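Local coordinates for probable spore coat polysaccharide biosynthesis protein E (Chromobacterium violaceum ATCC 12472, PDB 3G8R), which probably acts as an N-acylneuraminate-9-phosphate synthase, its NeuB-type TIM-barrel domain binding a zinc ion and being joined to a SAF domain, at residues Ile117-Phe122 / Ser141-Arg146. Residues are numbered along the deposited sequence; the frame is centred on the assembly and turned at random.
Sequences IASCSF and STAGAR
Ser141 N donates a hydrogen bond to Ile117 O (2.9 Å), joining the C-terminal ends of strands 114-117 and 138-141, parallel neighbours in the TIM barrel of the NeuB domain. Beyond it each strand runs into its β-to-α loop, and the carbonyl of Ser141 turns to the other loop. Its oxygen receives a CA-H...O contact from Ser119 CA at 3.4 Å and lies obliquely against the ring of Phe122, 3.3 Å from CD2. The small Ser119 suits this close approach: its CB rests 3.8 Å from Ala143 CB, a lone methyl with no longer side chain to accommodate, while its OG lies alongside the methylene of Ser141.

Phe122 has CG anti to its backbone N (chi1 -168°), which carries the ring across to the second loop, where CD1 meets the equally compact methyl of Ala145 at 3.9 Å. Ile150 and Val153 of helix 147-158 also pack on the ring. A type II turn from Thr142 to Ala145, closed by Ala145 N to Thr142 O (2.8 Å), brings the Ala145 methyl round toward Phe122. Gly144 takes its third position, with the positive phi (56°) that glycine readily adopts; Arg146 follows as N-cap of helix 147-158.

The hydroxyls of two buried residues are hydrogen-bonded from outside the loops, Thr142 OG1 by Arg184 NH2 and Ser141 OG by Lys116 NZ. The loops border the zinc site: the side chain of Ser119 lies about 6 Å from that of the ligand His202. At the dimer interface, Cys120 O accepts a hydrogen bond from Arg279 NE of the second subunit.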
loop_
_atom_site.group_PDB
_atom_site.type_symbol
_atom_site.label_atom_id
_atom_site.label_comp_id
_atom_site.label_asym_id
_atom_site.label_seq_id
_atom_site.Cartn_x
_atom_site.Cartn_y
_atom_site.Cartn_z
ATOM N N ILE A 117 19.612 -9.389 -12.484
ATOM C CA ILE A 117 19.153 -10.179 -13.596
ATOM C C ILE A 117 17.979 -9.475 -14.292
ATOM O O ILE A 117 16.950 -9.209 -13.666
ATOM C CB ILE A 117 18.691 -11.540 -13.095
ATOM C CG1 ILE A 117 19.865 -12.267 -12.458
ATOM C CG2 ILE A 117 18.024 -12.374 -14.222
ATOM C CD1 ILE A 117 19.507 -13.659 -11.939
ATOM N N ALA A 118 18.102 -9.182 -15.574
ATOM C CA ALA A 118 16.971 -8.633 -16.309
ATOM C C ALA A 118 15.848 -9.661 -16.482
ATOM O O ALA A 118 16.072 -10.870 -16.437
ATOM C CB ALA A 118 17.422 -8.135 -17.660
ATOM N N SER A 119 14.640 -9.178 -16.712
ATOM C CA SER A 119 13.489 -10.056 -16.829
ATOM C C SER A 119 13.616 -10.972 -18.017
ATOM O O SER A 119 13.034 -12.049 -18.023
ATOM C CB SER A 119 12.201 -9.238 -16.976
ATOM O OG SER A 119 12.446 -7.882 -16.656
ATOM N N CYS A 120 14.349 -10.525 -19.037
ATOM C CA CYS A 120 14.513 -11.284 -20.291
ATOM C C CYS A 120 15.445 -12.459 -20.075
ATOM O O CYS A 120 15.247 -13.550 -20.649
ATOM C CB CYS A 120 15.040 -10.387 -21.412
ATOM S SG CYS A 120 16.573 -9.527 -21.007
ATOM N N SER A 121 16.450 -12.242 -19.226
ATOM C CA SER A 121 17.395 -13.281 -18.884
ATOM C C SER A 121 16.910 -14.047 -17.679
ATOM O O SER A 121 17.636 -14.909 -17.177
ATOM C CB SER A 121 18.745 -12.682 -18.531
ATOM O OG SER A 121 18.948 -11.447 -19.181
ATOM N N PHE A 122 15.718 -13.735 -17.174
ATOM C CA PHE A 122 15.297 -14.391 -15.950
ATOM C C PHE A 122 15.413 -15.902 -16.087
ATOM O O PHE A 122 15.907 -16.538 -15.188
ATOM C CB PHE A 122 13.898 -13.976 -15.460
ATOM C CG PHE A 122 13.584 -14.449 -14.042
ATOM C CD1 PHE A 122 12.608 -15.429 -13.805
ATOM C CD2 PHE A 122 14.280 -13.931 -12.939
ATOM C CE1 PHE A 122 12.321 -15.892 -12.492
ATOM C CE2 PHE A 122 13.994 -14.381 -11.634
ATOM C CZ PHE A 122 13.008 -15.371 -11.421
ATOM N N SER A 141 14.646 -9.557 -11.860
ATOM C CA SER A 141 13.362 -8.977 -12.211
ATOM C C SER A 141 12.547 -10.044 -12.858
ATOM O O SER A 141 13.096 -10.912 -13.522
ATOM C CB SER A 141 13.519 -7.789 -13.135
ATOM O OG SER A 141 13.775 -6.670 -12.361
ATOM N N THR A 142 11.240 -9.935 -12.722
ATOM C CA THR A 142 10.354 -11.051 -13.002
ATOM C C THR A 142 9.189 -10.732 -14.012
ATOM O O THR A 142 8.262 -11.524 -14.159
ATOM C CB THR A 142 9.820 -11.570 -11.648
ATOM O OG1 THR A 142 8.563 -12.210 -11.846
ATOM C CG2 THR A 142 9.559 -10.424 -10.712
ATOM N N ALA A 143 9.234 -9.608 -14.722
ATOM C CA ALA A 143 8.195 -9.326 -15.722
ATOM C C ALA A 143 7.778 -10.532 -16.585
ATOM O O ALA A 143 8.586 -11.155 -17.237
ATOM C CB ALA A 143 8.594 -8.185 -16.602
ATOM N N GLY A 144 6.501 -10.867 -16.582
ATOM C CA GLY A 144 6.018 -12.001 -17.361
ATOM C C GLY A 144 6.707 -13.326 -17.070
ATOM O O GLY A 144 6.759 -14.196 -17.952
ATOM N N ALA A 145 7.248 -13.492 -15.863
ATOM C CA ALA A 145 7.807 -14.784 -15.472
ATOM C C ALA A 145 6.672 -15.631 -14.959
ATOM O O ALA A 145 5.827 -15.140 -14.207
ATOM C CB ALA A 145 8.834 -14.615 -14.381
ATOM N N ARG A 146 6.645 -16.900 -15.338
ATOM C CA ARG A 146 5.714 -17.831 -14.713
ATOM C C ARG A 146 6.066 -18.036 -13.236
ATOM O O ARG A 146 7.236 -17.942 -12.842
ATOM C CB ARG A 146 5.739 -19.173 -15.422
ATOM C CG ARG A 146 5.444 -19.097 -16.871
ATOM C CD ARG A 146 5.049 -20.459 -17.386
ATOM N NE ARG A 146 6.176 -21.382 -17.648
ATOM C CZ ARG A 146 6.269 -22.652 -17.202
ATOM N NH1 ARG A 146 5.308 -23.209 -16.437
ATOM N NH2 ARG A 146 7.341 -23.384 -17.522
#